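Local atomic coordinates of acidocalcisomal pyrophosphatase (PDB entry 5C5V), a protein that probably hydrolyses inorganic pyrophosphate to phosphate using magnesium ions, and carries an EF-hand region beside its pyrophosphatase domain. Residues Arg11-Phe16 against Gly22-Asp27; Pro3-Ile8 against Lys63-Trp68; Lys49-Ala54 against Cys69-His74. All blocks are in the same frame, centred on the assembly; numbering follows the deposited sequence.

Contact 1: Arg11-Phe16 against Gly22-Asp27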
loop_
_atom_site.group_PDB
_atom_site.type_symbol
_atom_site.label_atom_id
_atom_site.label_comp_id
_atom_site.label_asym_id
_atom_site.label_seq_id
_atom_site.Cartn_x
_atom_site.Cartn_y
_atom_site.Cartn_z
ATOM N N ARG A 11 -7.809 -34.741 -18.628
ATOM C CA ARG A 11 -7.546 -34.672 -17.190
ATOM C C ARG A 11 -7.451 -36.083 -16.591
ATOM O O ARG A 11 -6.645 -36.335 -15.690
ATOM C CB ARG A 11 -8.621 -33.858 -16.474
ATOM C CG ARG A 11 -8.561 -32.367 -16.784
ATOM C CD ARG A 11 -9.502 -31.567 -15.901
ATOM N NE ARG A 11 -10.896 -31.893 -16.163
ATOM C CZ ARG A 11 -11.650 -31.261 -17.057
ATOM N NH1 ARG A 11 -11.144 -30.251 -17.756
ATOM N NH2 ARG A 11 -12.915 -31.626 -17.241
ATOM N N LEU A 12 -8.251 -37.008 -17.111
ATOM C CA LEU A 12 -8.169 -38.393 -16.693
ATOM C C LEU A 12 -6.774 -38.951 -16.973
ATOM O O LEU A 12 -6.185 -39.655 -16.153
ATOM C CB LEU A 12 -9.241 -39.231 -17.426
ATOM C CG LEU A 12 -9.340 -40.757 -17.304
ATOM C CD1 LEU A 12 -8.317 -41.450 -18.164
ATOM C CD2 LEU A 12 -9.199 -41.204 -15.873
ATOM N N PHE A 13 -6.282 -38.650 -18.166
ATOM C CA PHE A 13 -4.990 -39.125 -18.628
ATOM C C PHE A 13 -3.874 -38.599 -17.708
ATOM O O PHE A 13 -2.957 -39.332 -17.334
ATOM C CB PHE A 13 -4.777 -38.691 -20.078
ATOM C CG PHE A 13 -3.560 -39.273 -20.713
ATOM C CD1 PHE A 13 -2.321 -38.687 -20.540
ATOM C CD2 PHE A 13 -3.657 -40.400 -21.506
ATOM C CE1 PHE A 13 -1.197 -39.229 -21.136
ATOM C CE2 PHE A 13 -2.540 -40.941 -22.100
ATOM C CZ PHE A 13 -1.308 -40.351 -21.917
ATOM N N SER A 14 -3.980 -37.329 -17.336
ATOM C CA SER A 14 -2.979 -36.706 -16.481
ATOM C C SER A 14 -2.920 -37.372 -15.117
ATOM O O SER A 14 -1.879 -37.358 -14.472
ATOM C CB SER A 14 -3.258 -35.218 -16.315
ATOM O OG SER A 14 -3.081 -34.550 -17.544
ATOM N N ALA A 15 -4.019 -37.975 -14.678
ATOM C CA ALA A 15 -3.997 -38.662 -13.395
ATOM C C ALA A 15 -3.230 -39.974 -13.496
ATOM O O ALA A 15 -2.958 -40.623 -12.484
ATOM C CB ALA A 15 -5.400 -38.900 -12.889
ATOM N N PHE A 16 -2.866 -40.364 -14.715
ATOM C CA PHE A 16 -2.076 -41.577 -14.915
ATOM C C PHE A 16 -0.718 -41.251 -15.525
ATOM O O PHE A 16 0.084 -42.138 -15.768
ATOM C CB PHE A 16 -2.826 -42.586 -15.794
ATOM C CG PHE A 16 -4.064 -43.143 -15.151
ATOM C CD1 PHE A 16 -3.989 -44.247 -14.320
ATOM C CD2 PHE A 16 -5.297 -42.555 -15.369
ATOM C CE1 PHE A 16 -5.121 -44.745 -13.712
ATOM C CE2 PHE A 16 -6.430 -43.055 -14.771
ATOM C CZ PHE A 16 -6.342 -44.154 -13.941
ATOM N N GLY A 22 4.204 -37.538 -21.046
ATOM C CA GLY A 22 3.626 -37.482 -22.375
ATOM C C GLY A 22 3.060 -38.820 -22.838
ATOM O O GLY A 22 2.455 -38.905 -23.909
ATOM N N TYR A 23 3.237 -39.869 -22.039
ATOM C CA TYR A 23 2.743 -41.194 -22.417
ATOM C C TYR A 23 2.419 -42.056 -21.196
ATOM O O TYR A 23 2.744 -41.697 -20.064
ATOM C CB TYR A 23 3.772 -41.905 -23.308
ATOM C CG TYR A 23 5.111 -42.091 -22.634
ATOM C CD1 TYR A 23 5.450 -43.288 -22.027
ATOM C CD2 TYR A 23 6.037 -41.053 -22.604
ATOM C CE1 TYR A 23 6.682 -43.444 -21.405
ATOM C CE2 TYR A 23 7.257 -41.197 -21.980
ATOM C CZ TYR A 23 7.574 -42.386 -21.383
ATOM O OH TYR A 23 8.799 -42.515 -20.768
ATOM N N LEU A 24 1.770 -43.192 -21.428
ATOM C CA LEU A 24 1.445 -44.106 -20.344
ATOM C C LEU A 24 2.497 -45.191 -20.254
ATOM O O LEU A 24 2.698 -45.930 -21.219
ATOM C CB LEU A 24 0.074 -44.748 -20.552
ATOM C CG LEU A 24 -1.165 -43.858 -20.390
ATOM C CD1 LEU A 24 -2.431 -44.657 -20.693
ATOM C CD2 LEU A 24 -1.232 -43.119 -19.044
ATOM N N THR A 25 3.144 -45.316 -19.101
ATOM C CA THR A 25 4.049 -46.440 -18.866
ATOM C C THR A 25 3.242 -47.743 -18.850
ATOM O O THR A 25 2.016 -47.706 -18.781
ATOM C CB THR A 25 4.828 -46.272 -17.544
ATOM O OG1 THR A 25 3.914 -46.321 -16.442
ATOM C CG2 THR A 25 5.532 -44.913 -17.497
ATOM N N PRO A 26 3.914 -48.899 -18.949
ATOM C CA PRO A 26 3.168 -50.161 -18.915
ATOM C C PRO A 26 2.322 -50.304 -17.649
ATOM O O PRO A 26 1.165 -50.715 -17.737
ATOM C CB PRO A 26 4.271 -51.231 -18.978
ATOM C CG PRO A 26 5.394 -50.548 -19.689
ATOM C CD PRO A 26 5.345 -49.111 -19.225
ATOM N N ASP A 27 2.902 -49.994 -16.496
ATOM C CA ASP A 27 2.182 -50.042 -15.227
ATOM C C ASP A 27 0.959 -49.123 -15.273
ATOM O O ASP A 27 -0.105 -49.443 -14.748
ATOM C CB ASP A 27 3.090 -49.613 -14.069
ATOM C CG ASP A 27 4.240 -50.582 -13.828
ATOM O OD1 ASP A 27 4.092 -51.788 -14.089
ATOM O OD2 ASP A 27 5.302 -50.121 -13.353
#
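Leu24 packs its branched end against Phe13 and Phe16, and this three-way apolar cluster is the dense part of the contact. One methyl, CD2, lies over a face of the Phe13 ring, displaced toward its rim: it stands 4.2 Å from the centroid of the Phe13 ring and 21° off the ring normal, within the range of a CH-pi contact. The branch point also meets the aromatic system, with Leu24 CG 3.7 Å from Phe13 CE2. The same methyl also touches Phe16, with Leu24 CD2 3.7 Å from Phe16 CB. The Phe13 ring comes this close because its CG is anti to the backbone N (chi1 -173°), which swings the far end of the ring toward the strand at 23-24. Phe16 behaves differently: its CB points at Leu24, but its ring turns away to Val32 on helix 26-36 and lies near Val336 of the second subunit. Phe61 meets Phe13 edge-to-face.

The side at Gly22 and Tyr23 is much looser. Here Phe13 CZ comes obliquely no nearer than 4.2 Å to Tyr23 C, while Tyr23 CB points away from the helix, and its ring stacks with that of His58. Gly22 is solvent-exposed, and its positive phi lets the loop turn; its N is held by Asp17 OD2.

Helix, turn, short strand and next helix follow one another as in an EF-hand, with Leu24 joined to Val59 of the antiparallel strand 59-60 by backbone hydrogen bonds. No hydrogen bond joins the two segments. Polar bonding is handled within the loop and to neighbouring elements, so the direct cohesion between the two segments is apolar, from dispersion and burial of hydrocarbon surface.

Contact 2: Pro3-Ile8 against Lys63-Trp68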
loop_
_atom_site.group_PDB
_atom_site.type_symbol
_atom_site.label_atom_id
_atom_site.label_comp_id
_atom_site.label_asym_id
_atom_site.label_seq_id
_atom_site.Cartn_x
_atom_site.Cartn_y
_atom_site.Cartn_z
ATOM N N PRO A 3 -15.505 -32.016 -27.813
ATOM C CA PRO A 3 -14.373 -31.330 -27.166
ATOM C C PRO A 3 -14.454 -31.282 -25.643
ATOM O O PRO A 3 -13.417 -31.277 -24.980
ATOM C CB PRO A 3 -14.450 -29.901 -27.740
ATOM C CG PRO A 3 -15.830 -29.777 -28.305
ATOM C CD PRO A 3 -16.168 -31.151 -28.800
ATOM N N MET A 4 -15.665 -31.261 -25.103
ATOM C CA MET A 4 -15.852 -31.335 -23.666
ATOM C C MET A 4 -15.446 -32.701 -23.120
ATOM O O MET A 4 -14.866 -32.810 -22.042
ATOM C CB MET A 4 -17.301 -31.064 -23.298
ATOM C CG MET A 4 -17.574 -31.344 -21.845
ATOM S SD MET A 4 -19.327 -31.421 -21.476
ATOM C CE MET A 4 -19.649 -33.143 -21.838
ATOM N N ILE A 5 -15.771 -33.752 -23.866
ATOM C CA ILE A 5 -15.409 -35.097 -23.452
ATOM C C ILE A 5 -13.910 -35.288 -23.569
ATOM O O ILE A 5 -13.300 -35.976 -22.760
ATOM C CB ILE A 5 -16.126 -36.164 -24.291
ATOM C CG1 ILE A 5 -17.644 -35.944 -24.256
ATOM C CG2 ILE A 5 -15.742 -37.561 -23.814
ATOM C CD1 ILE A 5 -18.260 -36.088 -22.885
ATOM N N LYS A 6 -13.319 -34.675 -24.585
ATOM C CA LYS A 6 -11.887 -34.781 -24.798
ATOM C C LYS A 6 -11.088 -34.177 -23.630
ATOM O O LYS A 6 -10.053 -34.711 -23.234
ATOM C CB LYS A 6 -11.494 -34.112 -26.114
ATOM C CG LYS A 6 -10.024 -34.262 -26.445
ATOM C CD LYS A 6 -9.701 -33.683 -27.800
ATOM C CE LYS A 6 -8.319 -34.117 -28.237
ATOM N NZ LYS A 6 -7.989 -33.649 -29.609
ATOM N N LYS A 7 -11.572 -33.071 -23.079
ATOM C CA LYS A 7 -10.896 -32.421 -21.959
ATOM C C LYS A 7 -11.027 -33.238 -20.679
ATOM O O LYS A 7 -10.068 -33.378 -19.919
ATOM C CB LYS A 7 -11.449 -31.011 -21.748
ATOM C CG LYS A 7 -11.089 -30.058 -22.872
ATOM C CD LYS A 7 -11.316 -28.616 -22.470
ATOM C CE LYS A 7 -11.126 -27.688 -23.661
ATOM N NZ LYS A 7 -9.672 -27.423 -23.936
ATOM N N ILE A 8 -12.204 -33.805 -20.466
ATOM C CA ILE A 8 -12.411 -34.736 -19.369
ATOM C C ILE A 8 -11.413 -35.890 -19.447
ATOM O O ILE A 8 -10.794 -36.249 -18.448
ATOM C CB ILE A 8 -13.853 -35.295 -19.370
ATOM C CG1 ILE A 8 -14.845 -34.181 -19.016
ATOM C CG2 ILE A 8 -13.978 -36.464 -18.415
ATOM C CD1 ILE A 8 -16.281 -34.605 -18.999
ATOM N N LYS A 63 -3.132 -40.892 -28.887
ATOM C CA LYS A 63 -3.468 -42.254 -29.272
ATOM C C LYS A 63 -4.496 -42.841 -28.320
ATOM O O LYS A 63 -5.361 -43.602 -28.727
ATOM C CB LYS A 63 -2.230 -43.150 -29.295
ATOM C CG LYS A 63 -1.078 -42.654 -30.154
ATOM C CD LYS A 63 -0.056 -43.770 -30.363
ATOM C CE LYS A 63 1.363 -43.250 -30.591
ATOM N NZ LYS A 63 2.308 -44.418 -30.689
ATOM N N PHE A 64 -4.412 -42.475 -27.048
ATOM C CA PHE A 64 -5.397 -42.923 -26.079
ATOM C C PHE A 64 -6.780 -42.406 -26.461
ATOM O O PHE A 64 -7.766 -43.138 -26.375
ATOM C CB PHE A 64 -5.020 -42.459 -24.672
ATOM C CG PHE A 64 -6.056 -42.778 -23.631
ATOM C CD1 PHE A 64 -6.186 -44.062 -23.132
ATOM C CD2 PHE A 64 -6.897 -41.786 -23.150
ATOM C CE1 PHE A 64 -7.143 -44.349 -22.177
ATOM C CE2 PHE A 64 -7.847 -42.066 -22.193
ATOM C CZ PHE A 64 -7.972 -43.352 -21.707
ATOM N N TRP A 65 -6.839 -41.146 -26.893
ATOM C CA TRP A 65 -8.086 -40.549 -27.356
ATOM C C TRP A 65 -8.632 -41.320 -28.552
ATOM O O TRP A 65 -9.823 -41.608 -28.617
ATOM C CB TRP A 65 -7.877 -39.086 -27.725
ATOM C CG TRP A 65 -9.117 -38.357 -28.203
ATOM C CD1 TRP A 65 -9.260 -37.677 -29.379
ATOM C CD2 TRP A 65 -10.365 -38.211 -27.505
ATOM N NE1 TRP A 65 -10.519 -37.126 -29.461
ATOM C CE2 TRP A 65 -11.215 -37.438 -28.325
ATOM C CE3 TRP A 65 -10.845 -38.657 -26.270
ATOM C CZ2 TRP A 65 -12.513 -37.101 -27.948
ATOM C CZ3 TRP A 65 -12.137 -38.326 -25.903
ATOM C CH2 TRP A 65 -12.955 -37.552 -26.737
ATOM N N ALA A 66 -7.752 -41.652 -29.495
ATOM C CA ALA A 66 -8.130 -42.400 -30.683
ATOM C C ALA A 66 -8.743 -43.742 -30.313
ATOM O O ALA A 66 -9.779 -44.131 -30.861
ATOM C CB ALA A 66 -6.924 -42.601 -31.592
ATOM N N TRP A 67 -8.084 -44.455 -29.404
ATOM C CA TRP A 67 -8.593 -45.728 -28.922
ATOM C C TRP A 67 -9.975 -45.560 -28.301
ATOM O O TRP A 67 -10.900 -46.333 -28.585
ATOM C CB TRP A 67 -7.641 -46.344 -27.899
ATOM C CG TRP A 67 -8.335 -47.344 -27.036
ATOM C CD1 TRP A 67 -8.598 -48.652 -27.338
ATOM C CD2 TRP A 67 -8.911 -47.104 -25.746
ATOM N NE1 TRP A 67 -9.287 -49.245 -26.303
ATOM C CE2 TRP A 67 -9.487 -48.315 -25.313
ATOM C CE3 TRP A 67 -8.993 -45.983 -24.914
ATOM C CZ2 TRP A 67 -10.131 -48.436 -24.079
ATOM C CZ3 TRP A 67 -9.631 -46.105 -23.690
ATOM C CH2 TRP A 67 -10.191 -47.323 -23.285
ATOM N N TRP A 68 -10.112 -44.547 -27.457
ATOM C CA TRP A 68 -11.366 -44.297 -26.773
ATOM C C TRP A 68 -12.503 -44.043 -27.754
ATOM O O TRP A 68 -13.585 -44.623 -27.628
ATOM C CB TRP A 68 -11.231 -43.112 -25.833
ATOM C CG TRP A 68 -12.532 -42.644 -25.284
ATOM C CD1 TRP A 68 -13.297 -41.615 -25.746
ATOM C CD2 TRP A 68 -13.228 -43.189 -24.162
ATOM N NE1 TRP A 68 -14.422 -41.480 -24.979
ATOM C CE2 TRP A 68 -14.407 -42.435 -23.998
ATOM C CE3 TRP A 68 -12.966 -44.238 -23.277
ATOM C CZ2 TRP A 68 -15.327 -42.698 -22.987
ATOM C CZ3 TRP A 68 -13.873 -44.498 -22.274
ATOM C CH2 TRP A 68 -15.042 -43.731 -22.136
#
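Trp65 turns a face of its indole to Lys6, whose chain crosses it at about a right angle, joining helices 3-14 and 61-69 of the EF-hand-type helical region. The short helical segments run at 124° to each other with axes 11.4 Å apart, a wide separation bridged largely by the tryptophan. With CG anti to the backbone N (chi1 -179°), Trp65 reaches straight across, and its outer six-membered ring arrives at the backbone of the partner helix: Lys6 CA lies 3.5 Å from Trp65 CH2, over the ring face, in a CH-pi contact.

Lys6 then continues over the same indole. Its CG is also anti to the backbone N, and every later torsion is extended, so the methylenes progress from the benzene ring to the pyrrole end. Lys6 CB is 3.7 Å from Trp65 CZ2, CG sits above the centre of the indole, and Lys6 CE ends 3.9 Å from Trp65 CD1. The lysine thus contributes its hydrocarbon portion to the packing, while NZ extends beyond toward Glu62, with which it makes only a long, weak ion pair. Met9, one turn farther along, also touches Trp65.

The two branches of Ile5 part: CG1 leads away from segment 63-68, and the side chain also packs on Phe80 of helix 73-87, whereas CG2, anti to the backbone N, faces the tryptophans, 4.0 Å from Trp65 CH2. The same methyl approaches Trp68 obliquely, with Ile5 CG2 4.3 Å from Trp68 NE1, a buried nitrogen that has no hydrogen-bond partner in the model.

Contact 3: Lys49-Ala54 against Cys69-His74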
loop_
_atom_site.group_PDB
_atom_site.type_symbol
_atom_site.label_atom_id
_atom_site.label_comp_id
_atom_site.label_asym_id
_atom_site.label_seq_id
_atom_site.Cartn_x
_atom_site.Cartn_y
_atom_site.Cartn_z
ATOM N N LYS A 49 -8.073 -53.936 -22.332
ATOM C CA LYS A 49 -6.630 -53.990 -22.110
ATOM C C LYS A 49 -5.895 -54.601 -23.312
ATOM O O LYS A 49 -4.756 -54.230 -23.620
ATOM C CB LYS A 49 -6.285 -54.771 -20.838
ATOM C CG LYS A 49 -4.785 -54.695 -20.499
ATOM C CD LYS A 49 -4.428 -55.476 -19.249
ATOM C CE LYS A 49 -4.554 -54.602 -18.009
ATOM N NZ LYS A 49 -4.089 -55.323 -16.788
ATOM N N ALA A 50 -6.524 -55.562 -23.968
ATOM C CA ALA A 50 -5.916 -56.138 -25.155
ATOM C C ALA A 50 -5.818 -55.064 -26.240
ATOM O O ALA A 50 -4.812 -54.975 -26.938
ATOM C CB ALA A 50 -6.720 -57.346 -25.651
ATOM N N GLU A 51 -6.868 -54.259 -26.377
ATOM C CA GLU A 51 -6.898 -53.198 -27.377
ATOM C C GLU A 51 -5.815 -52.130 -27.158
ATOM O O GLU A 51 -5.226 -51.626 -28.119
ATOM C CB GLU A 51 -8.281 -52.533 -27.410
ATOM C CG GLU A 51 -9.353 -53.307 -28.172
ATOM C CD GLU A 51 -10.723 -52.644 -28.085
ATOM O OE1 GLU A 51 -10.770 -51.449 -27.728
ATOM O OE2 GLU A 51 -11.753 -53.300 -28.376
ATOM N N ILE A 52 -5.563 -51.772 -25.902
ATOM C CA ILE A 52 -4.609 -50.718 -25.610
ATOM C C ILE A 52 -3.183 -51.253 -25.743
ATOM O O ILE A 52 -2.310 -50.561 -26.247
ATOM C CB ILE A 52 -4.844 -50.100 -24.207
ATOM C CG1 ILE A 52 -6.140 -49.281 -24.208
ATOM C CG2 ILE A 52 -3.685 -49.188 -23.815
ATOM C CD1 ILE A 52 -6.694 -48.995 -22.844
ATOM N N ASN A 53 -2.944 -52.488 -25.318
ATOM C CA ASN A 53 -1.638 -53.102 -25.541
ATOM C C ASN A 53 -1.250 -53.168 -27.023
ATOM O O ASN A 53 -0.072 -53.011 -27.375
ATOM C CB ASN A 53 -1.606 -54.528 -24.982
ATOM C CG ASN A 53 -1.632 -54.573 -23.470
ATOM O OD1 ASN A 53 -1.286 -53.595 -22.798
ATOM N ND2 ASN A 53 -2.018 -55.735 -22.921
ATOM N N ALA A 54 -2.243 -53.390 -27.884
ATOM C CA ALA A 54 -2.005 -53.501 -29.321
ATOM C C ALA A 54 -1.774 -52.155 -30.001
ATOM O O ALA A 54 -1.683 -52.093 -31.227
ATOM C CB ALA A 54 -3.159 -54.209 -29.983
ATOM N N CYS A 69 -12.255 -43.173 -28.728
ATOM C CA CYS A 69 -13.264 -42.810 -29.717
ATOM C C CYS A 69 -13.631 -43.962 -30.652
ATOM O O CYS A 69 -14.678 -43.918 -31.296
ATOM C CB CYS A 69 -12.810 -41.611 -30.542
ATOM S SG CYS A 69 -12.922 -40.036 -29.672
ATOM N N SER A 70 -12.771 -44.974 -30.743
ATOM C CA SER A 70 -13.013 -46.103 -31.634
ATOM C C SER A 70 -14.014 -47.117 -31.070
ATOM O O SER A 70 -14.480 -47.992 -31.787
ATOM C CB SER A 70 -11.693 -46.801 -31.956
ATOM O OG SER A 70 -11.267 -47.605 -30.871
ATOM N N HIS A 71 -14.293 -47.037 -29.772
ATOM C CA HIS A 71 -15.298 -47.892 -29.129
ATOM C C HIS A 71 -16.714 -47.487 -29.533
ATOM O O HIS A 71 -16.920 -46.373 -30.033
ATOM C CB HIS A 71 -15.168 -47.826 -27.605
ATOM C CG HIS A 71 -14.024 -48.618 -27.060
ATOM N ND1 HIS A 71 -14.146 -49.942 -26.696
ATOM C CD2 HIS A 71 -12.738 -48.274 -26.805
ATOM C CE1 HIS A 71 -12.986 -50.383 -26.244
ATOM N NE2 HIS A 71 -12.113 -49.395 -26.310
ATOM N N PRO A 72 -17.703 -48.371 -29.286
ATOM C CA PRO A 72 -19.095 -48.064 -29.643
ATOM C C PRO A 72 -19.713 -47.146 -28.580
ATOM O O PRO A 72 -19.617 -47.419 -27.377
ATOM C CB PRO A 72 -19.773 -49.446 -29.693
ATOM C CG PRO A 72 -18.762 -50.441 -29.107
ATOM C CD PRO A 72 -17.579 -49.669 -28.600
ATOM N N VAL A 73 -20.315 -46.046 -29.038
ATOM C CA VAL A 73 -20.719 -44.943 -28.161
ATOM C C VAL A 73 -21.586 -45.370 -26.971
ATOM O O VAL A 73 -21.677 -44.648 -25.970
ATOM C CB VAL A 73 -21.469 -43.833 -28.963
ATOM C CG1 VAL A 73 -21.955 -42.715 -28.035
ATOM C CG2 VAL A 73 -20.553 -43.232 -30.024
ATOM N N HIS A 74 -22.195 -46.545 -27.043
ATOM C CA HIS A 74 -23.022 -46.981 -25.925
ATOM C C HIS A 74 -22.186 -47.531 -24.763
ATOM O O HIS A 74 -22.242 -46.984 -23.652
ATOM C CB HIS A 74 -24.052 -48.013 -26.370
ATOM C CG HIS A 74 -25.097 -48.276 -25.332
ATOM N ND1 HIS A 74 -25.065 -49.374 -24.496
ATOM C CD2 HIS A 74 -26.158 -47.530 -24.938
ATOM C CE1 HIS A 74 -26.095 -49.320 -23.668
ATOM N NE2 HIS A 74 -26.770 -48.209 -23.911
#
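Glu51 and His71 reach toward each other from opposite directions at the surface of the EF-hand-type helical region, linking the end of helix 43-53 to the connection between helices 61-69 and 73-87. In the segment 49-54, Lys49 comes first and looks elsewhere, its NZ in a salt bridge with Glu30 of helix 26-36. Two residues on, Glu51 carries the contact. Its CG is anti to the carbonyl carbon (chi1 -79°) and the chain is extended beyond, which delivers the carboxylate to the imidazole, its plane tilted 34° from that of the His71 ring. Glu51 OE1 stands 2.8 Å from His71 NE2, but the angle is poor for a hydrogen bond and the fit to the ring is crowded, so the details of this polar approach are doubtful. OE1 also accepts a weak hydrogen bond from Trp67 NE1, and the Trp67 ring meets that of His71 nearly perpendicularly. Ile52 turns to the interior, against Val29 and Cys33. Asn53 closes the helix, and Ala54, the first residue to leave helical geometry, has its N bonded to Ala50 O at 3.2 Å.

How the contacts relate
From the N terminus, helix 3-14 serves two contacts in turn. Its first part opens contact 2, and its C-terminal end opens contact 1, which closes almost at once over the short loop leading to strand 23-24. Contact 1 is therefore nested inside the much longer loop that contact 2 closes at helix 61-69. Contact 3 starts within that loop, at the end of helix 43-53, and closes just beyond it, so contacts 2 and 3 cross. Phe64 joins contact 2 to contact 1 by packing on Phe13 and Leu12; Trp67 packs on Ile52 of contact 3. Contacts 1 and 3 do not touch. Together they tie the N-terminal helices into one unit, away from the magnesium-binding pocket.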